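Local atomic coordinates of NTF2 domain-containing protein (Chaetomium thermophilum, PDB entry 4X2H), a protein that is not functionally characterised but adopts an NTF2-like domain fold, and so may act in nuclear transport or mRNA export as relatives of that family do. Residues K9-V12 with E13-R17; N31-A34 with T35-K38. All coordinates share one frame; numbering follows the deposited sequence.

Interaction 1: K9-V12 with E13-R17; sequences KSFV and EWYYR
F11 and Y15, one helical turn apart, run alongside each other from one flank of the helix. Their planes are nearly parallel, 28° apart, but offset until little of one ring lies above the other, with centroids 5.5 Å apart. CB of Y15 sits over one face of the F11 ring in a CH-pi contact, 4.2 Å from its centroid. F11 CZ comes within 3.8 Å of Y15 CD1. In the second apolar pair V12 CG1, set opposite the backbone N (chi1 169°), touches Y16 CD2 at 3.8 Å, while V12 O lies at the edge of the same ring. The Y16 ring also receives Y15 CD2 over the centre of one face. Large, flat residues suit this buried side of the helix, and each tyrosine hydroxyl finds a partner, Y15 OH with W59 and Y16 OH with D151. Were Y16 replaced by an alanine, V12 CG1 would probably be left beside a gap and D151 without its hydroxyl partner. Four backbone bonds run beneath, E13 N to K9 O and W14 N to S10 O among them; Y15 N to F11 O at 2.8 Å is nearly straight (168°), whereas Y16 N to V12 O is longer, 3.3 Å. On the exposed side K9 NZ is 5.7 Å from E13 OE1, too far for a salt bridge and allowing at most a loose attraction. These i to i+4 contacts are those of an amphipathic alpha-helix, here the N-terminal helix of an NTF2-like fold, whose apolar face packs on L125, V127 and F153 of the curved sheet.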
ATOM      1  N   LYS B   9       5.258   8.664   8.189  1.00 14.61           N
ATOM      2  CA  LYS B   9       5.234  10.099   7.932  1.00 17.35           C
ATOM      3  C   LYS B   9       6.627  10.598   7.564  1.00 16.90           C
ATOM      4  O   LYS B   9       6.800  11.364   6.616  1.00 20.12           O
ATOM      5  CB  LYS B   9       4.705  10.847   9.154  1.00 25.37           C
ATOM      6  CG  LYS B   9       4.655  12.362   8.993  1.00 34.46           C
ATOM      7  CD  LYS B   9       4.115  13.026  10.249  1.00 44.00           C
ATOM      8  CE  LYS B   9       4.191  14.541  10.161  1.00 52.61           C
ATOM      9  NZ  LYS B   9       3.580  15.195  11.352  1.00 57.54           N
ATOM     10  N   SER B  10       7.617  10.146   8.320  1.00 12.94           N
ATOM     11  CA  SER B  10       8.997  10.539   8.087  1.00 17.41           C
ATOM     12  C   SER B  10       9.485  10.048   6.723  1.00 16.68           C
ATOM     13  O   SER B  10      10.162  10.778   5.999  1.00 18.55           O
ATOM     14  CB  SER B  10       9.893  10.000   9.205  1.00 21.84           C
ATOM     15  OG  SER B  10      11.254  10.283   8.944  1.00 27.38           O
ATOM     16  N   PHE B  11       9.135   8.814   6.368  1.00 15.39           N
ATOM     17  CA  PHE B  11       9.551   8.261   5.089  1.00 13.63           C
ATOM     18  C   PHE B  11       8.893   8.996   3.931  1.00 13.84           C
ATOM     19  O   PHE B  11       9.557   9.353   2.960  1.00 12.94           O
ATOM     20  CB  PHE B  11       9.223   6.768   4.986  1.00 14.77           C
ATOM     21  CG  PHE B  11       9.368   6.233   3.594  1.00 15.01           C
ATOM     22  CD1 PHE B  11      10.605   5.852   3.116  1.00 13.94           C
ATOM     23  CD2 PHE B  11       8.273   6.159   2.744  1.00 14.64           C
ATOM     24  CE1 PHE B  11      10.746   5.374   1.826  1.00 18.17           C
ATOM     25  CE2 PHE B  11       8.408   5.691   1.452  1.00 16.55           C
ATOM     26  CZ  PHE B  11       9.641   5.303   0.991  1.00 17.04           C
ATOM     27  N   VAL B  12       7.585   9.206   4.031  1.00 11.09           N
ATOM     28  CA  VAL B  12       6.843   9.851   2.954  1.00 14.03           C
ATOM     29  C   VAL B  12       7.367  11.264   2.728  1.00 15.24           C
ATOM     30  O   VAL B  12       7.562  11.695   1.589  1.00 18.95           O
ATOM     31  CB  VAL B  12       5.328   9.891   3.260  1.00 11.68           C
ATOM     32  CG1 VAL B  12       4.588  10.799   2.270  1.00 10.42           C
ATOM     33  CG2 VAL B  12       4.746   8.488   3.214  1.00 13.48           C
ATOM     34  N   GLU B  13       7.604  11.986   3.817  1.00 15.28           N
ATOM     35  CA  GLU B  13       8.093  13.352   3.718  1.00 19.99           C
ATOM     36  C   GLU B  13       9.458  13.358   3.040  1.00 19.27           C
ATOM     37  O   GLU B  13       9.726  14.194   2.186  1.00 17.69           O
ATOM     38  CB  GLU B  13       8.169  14.001   5.102  1.00 30.89           C
ATOM     39  CG  GLU B  13       8.406  15.504   5.076  1.00 48.07           C
ATOM     40  CD  GLU B  13       8.355  16.130   6.459  1.00 65.70           C
ATOM     41  OE1 GLU B  13       7.670  15.570   7.343  1.00 72.65           O
ATOM     42  OE2 GLU B  13       8.997  17.181   6.665  1.00 71.35           O
ATOM     43  N   TRP B  14      10.308  12.403   3.402  1.00 15.62           N
ATOM     44  CA  TRP B  14      11.648  12.328   2.831  1.00 15.04           C
ATOM     45  C   TRP B  14      11.617  11.961   1.350  1.00 14.49           C
ATOM     46  O   TRP B  14      12.212  12.642   0.521  1.00 15.78           O
ATOM     47  CB  TRP B  14      12.509  11.306   3.581  1.00 14.10           C
ATOM     48  CG  TRP B  14      13.819  11.070   2.887  1.00 16.74           C
ATOM     49  CD1 TRP B  14      14.923  11.865   2.940  1.00 18.61           C
ATOM     50  CD2 TRP B  14      14.154   9.976   2.022  1.00 15.67           C
ATOM     51  NE1 TRP B  14      15.923  11.341   2.159  1.00 18.10           N
ATOM     52  CE2 TRP B  14      15.476  10.180   1.586  1.00 14.23           C
ATOM     53  CE3 TRP B  14      13.459   8.851   1.567  1.00 20.38           C
ATOM     54  CZ2 TRP B  14      16.121   9.302   0.723  1.00 17.20           C
ATOM     55  CZ3 TRP B  14      14.102   7.975   0.707  1.00 17.10           C
ATOM     56  CH2 TRP B  14      15.419   8.208   0.292  1.00 16.66           C
ATOM     57  N   TYR B  15      10.923  10.872   1.037  1.00 16.30           N
ATOM     58  CA  TYR B  15      10.934  10.283  -0.296  1.00 11.56           C
ATOM     59  C   TYR B  15      10.458  11.259  -1.380  1.00 10.50           C
ATOM     60  O   TYR B  15      11.138  11.481  -2.383  1.00 10.93           O
ATOM     61  CB  TYR B  15      10.065   9.019  -0.295  1.00 12.06           C
ATOM     62  CG  TYR B  15      10.007   8.307  -1.621  1.00 13.53           C
ATOM     63  CD1 TYR B  15      10.939   7.331  -1.953  1.00 12.64           C
ATOM     64  CD2 TYR B  15       9.019   8.606  -2.547  1.00 13.76           C
ATOM     65  CE1 TYR B  15      10.889   6.681  -3.174  1.00 14.94           C
ATOM     66  CE2 TYR B  15       8.958   7.960  -3.761  1.00 18.13           C
ATOM     67  CZ  TYR B  15       9.896   7.002  -4.074  1.00 18.94           C
ATOM     68  OH  TYR B  15       9.830   6.361  -5.290  1.00 20.81           O
ATOM     69  N   TYR B  16       9.297  11.858  -1.178  1.00 10.78           N
ATOM     70  CA  TYR B  16       8.748  12.742  -2.197  1.00 12.09           C
ATOM     71  C   TYR B  16       9.438  14.107  -2.201  1.00 12.35           C
ATOM     72  O   TYR B  16       9.412  14.810  -3.206  1.00 17.36           O
ATOM     73  CB  TYR B  16       7.234  12.855  -2.006  1.00 15.90           C
ATOM     74  CG  TYR B  16       6.563  11.515  -2.247  1.00 13.92           C
ATOM     75  CD1 TYR B  16       6.316  11.061  -3.536  1.00 13.81           C
ATOM     76  CD2 TYR B  16       6.227  10.683  -1.188  1.00 16.48           C
ATOM     77  CE1 TYR B  16       5.728   9.827  -3.760  1.00 12.76           C
ATOM     78  CE2 TYR B  16       5.646   9.453  -1.400  1.00 15.66           C
ATOM     79  CZ  TYR B  16       5.396   9.027  -2.684  1.00 12.85           C
ATOM     80  OH  TYR B  16       4.819   7.793  -2.884  1.00 14.58           O
ATOM     81  N   ARG B  17      10.096  14.469  -1.102  1.00 16.34           N
ATOM     82  CA  ARG B  17      10.907  15.684  -1.094  1.00 14.09           C
ATOM     83  C   ARG B  17      12.128  15.499  -1.999  1.00 15.22           C
ATOM     84  O   ARG B  17      12.511  16.416  -2.724  1.00 13.70           O
ATOM     85  CB  ARG B  17      11.348  16.049   0.328  1.00 17.33           C
ATOM     86  CG  ARG B  17      12.021  17.415   0.442  1.00 25.30           C
ATOM     87  CD  ARG B  17      12.836  17.546   1.723  1.00 37.15           C
ATOM     88  NE  ARG B  17      12.198  16.876   2.857  1.00 46.36           N
ATOM     89  CZ  ARG B  17      12.813  16.055   3.709  1.00 50.95           C
ATOM     90  NH1 ARG B  17      14.107  15.779   3.583  1.00 52.03           N
ATOM     91  NH2 ARG B  17      12.128  15.501   4.699  1.00 50.63           N
TER

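Interaction 2: N31-A34 with T35-K38; sequences NNNA and TYTK
T35 lies in the first turn of a helix that N33 caps: N33 is the N-cap, and its short amide side chain bends back to accept from the N-H of Y36, which has no preceding turn to bond to. Threonine suits position 35 because its CB packs by the cap, 3.7 Å from N33 OD1, while its OG1 makes a hydrogen bond to D160. At Y36 the capping bond itself is made. Its N donates to N33 OD1 over 2.9 Å, nearly straight at 167°, and arrives in the plane of the amide carbonyl on a lone pair. Asparagine suits the place because its carboxamide oxygen reaches the first turn when CG stands opposite the backbone N (chi1 180°). The Y36 ring crosses the amide at an angle, with the two planes 51° apart, and its CD2 lies 3.4 Å from the same OD1. This buried tyrosine extends beyond the cap and hydrogen-bonds its hydroxyl to P157 O, while N33 ND2 has a weak bond to N158 OD1. T37 grips the carbonyl of N33 twice, as its N and its OG1 both donate to N33 O. Threonine fits because OG1, beside its own backbone N, can fold back along the helix to that carbonyl. K38 continues the helix with its N on A34 O, 3.0 Å away, and leads its long, exposed side chain away from the turn. The two donors of T37 come from opposite faces of the carbonyl plane, OG1 of T37 2.6 Å and N of T37 3.0 Å from N33 O.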
ATOM      1  N   ASN B  31      18.924  -2.245  -1.154  1.00 11.29           N
ATOM      2  CA  ASN B  31      20.057  -2.672  -1.980  1.00 15.97           C
ATOM      3  C   ASN B  31      21.405  -2.147  -1.498  1.00 19.58           C
ATOM      4  O   ASN B  31      22.390  -2.885  -1.478  1.00 25.25           O
ATOM      5  CB  ASN B  31      19.859  -2.238  -3.435  1.00 17.02           C
ATOM      6  CG  ASN B  31      18.618  -2.830  -4.053  1.00 17.62           C
ATOM      7  OD1 ASN B  31      17.548  -2.829  -3.443  1.00 15.83           O
ATOM      8  ND2 ASN B  31      18.752  -3.352  -5.271  1.00 18.84           N
ATOM      9  N   ASN B  32      21.446  -0.877  -1.114  1.00 23.00           N
ATOM     10  CA  ASN B  32      22.700  -0.233  -0.734  1.00 32.99           C
ATOM     11  C   ASN B  32      22.864  -0.142   0.781  1.00 33.14           C
ATOM     12  O   ASN B  32      23.466   0.801   1.297  1.00 37.04           O
ATOM     13  CB  ASN B  32      22.784   1.159  -1.362  1.00 40.64           C
ATOM     14  CG  ASN B  32      22.723   1.114  -2.878  1.00 46.01           C
ATOM     15  OD1 ASN B  32      23.189   0.157  -3.501  1.00 46.46           O
ATOM     16  ND2 ASN B  32      22.140   2.144  -3.480  1.00 48.30           N
ATOM     17  N   ASN B  33      22.326  -1.134   1.485  1.00 23.02           N
ATOM     18  CA  ASN B  33      22.457  -1.215   2.934  1.00 17.94           C
ATOM     19  C   ASN B  33      23.497  -2.263   3.316  1.00 16.87           C
ATOM     20  O   ASN B  33      23.494  -3.376   2.785  1.00 18.13           O
ATOM     21  CB  ASN B  33      21.108  -1.538   3.580  1.00 15.96           C
ATOM     22  CG  ASN B  33      21.195  -1.633   5.091  1.00 15.88           C
ATOM     23  OD1 ASN B  33      21.265  -2.725   5.655  1.00 14.41           O
ATOM     24  ND2 ASN B  33      21.204  -0.485   5.751  1.00 15.69           N
ATOM     25  N   ALA B  34      24.387  -1.893   4.233  1.00 14.82           N
ATOM     26  CA  ALA B  34      25.512  -2.738   4.620  1.00 18.52           C
ATOM     27  C   ALA B  34      25.064  -4.065   5.224  1.00 17.21           C
ATOM     28  O   ALA B  34      25.534  -5.132   4.831  1.00 16.04           O
ATOM     29  CB  ALA B  34      26.401  -1.992   5.609  1.00 19.94           C
ATOM     30  N   THR B  35      24.157  -3.996   6.190  1.00 14.94           N
ATOM     31  CA  THR B  35      23.722  -5.184   6.910  1.00 14.20           C
ATOM     32  C   THR B  35      22.885  -6.115   6.031  1.00 15.86           C
ATOM     33  O   THR B  35      23.087  -7.329   6.037  1.00 16.57           O
ATOM     34  CB  THR B  35      22.926  -4.795   8.170  1.00 18.70           C
ATOM     35  OG1 THR B  35      23.837  -4.305   9.162  1.00 18.27           O
ATOM     36  CG2 THR B  35      22.166  -5.983   8.744  1.00 19.53           C
ATOM     37  N   TYR B  36      21.945  -5.559   5.277  1.00 13.74           N
ATOM     38  CA  TYR B  36      21.110  -6.390   4.418  1.00  8.93           C
ATOM     39  C   TYR B  36      21.934  -7.003   3.293  1.00 14.02           C
ATOM     40  O   TYR B  36      21.659  -8.118   2.858  1.00 17.96           O
ATOM     41  CB  TYR B  36      19.941  -5.582   3.858  1.00 13.84           C
ATOM     42  CG  TYR B  36      18.808  -5.417   4.845  1.00 11.37           C
ATOM     43  CD1 TYR B  36      18.285  -6.510   5.522  1.00 13.63           C
ATOM     44  CD2 TYR B  36      18.277  -4.172   5.110  1.00 12.07           C
ATOM     45  CE1 TYR B  36      17.247  -6.364   6.430  1.00 10.62           C
ATOM     46  CE2 TYR B  36      17.242  -4.014   6.017  1.00 15.29           C
ATOM     47  CZ  TYR B  36      16.733  -5.110   6.672  1.00 12.57           C
ATOM     48  OH  TYR B  36      15.705  -4.944   7.574  1.00 13.81           O
ATOM     49  N   THR B  37      22.961  -6.291   2.841  1.00 12.08           N
ATOM     50  CA  THR B  37      23.826  -6.804   1.786  1.00 15.46           C
ATOM     51  C   THR B  37      24.651  -7.981   2.303  1.00 18.84           C
ATOM     52  O   THR B  37      24.786  -8.997   1.622  1.00 18.69           O
ATOM     53  CB  THR B  37      24.757  -5.708   1.241  1.00 18.78           C
ATOM     54  OG1 THR B  37      23.970  -4.706   0.580  1.00 19.57           O
ATOM     55  CG2 THR B  37      25.763  -6.282   0.248  1.00 22.98           C
ATOM     56  N   LYS B  38      25.198  -7.845   3.508  1.00 17.65           N
ATOM     57  CA  LYS B  38      25.963  -8.931   4.119  1.00 17.35           C
ATOM     58  C   LYS B  38      25.065 -10.139   4.358  1.00 20.36           C
ATOM     59  O   LYS B  38      25.494 -11.285   4.218  1.00 22.80           O
ATOM     60  CB  LYS B  38      26.595  -8.472   5.437  1.00 20.33           C
ATOM     61  CG  LYS B  38      27.522  -9.495   6.090  1.00 26.95           C
ATOM     62  CD  LYS B  38      28.877  -9.549   5.397  1.00 34.75           C
ATOM     63  CE  LYS B  38      29.763 -10.643   5.978  1.00 41.35           C
ATOM     64  NZ  LYS B  38      30.586 -11.306   4.924  1.00 44.44           N
TER

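Overall arrangement
Interactions 1 and 2 come in series along the chain: interaction 1 lies within helix 3-20, and interaction 2 opens the next helix, 34-39, after the intervening loop. Their centres are 21 Å apart and their nearest atoms about 10 Å, so they do not touch. Interaction 1 sits nearer the middle of the chain, about 7 Å from its centre against 16 Å for interaction 2, and the helix of interaction 1 lies against strands 83-96, 122-135 and 145-157. Interaction 2 reaches P157, at the end of strand 145-157, and the loop residues just after it. That long strand thus meets both, and the two belong to one NTF2 domain in which helices pack beside a mixed sheet.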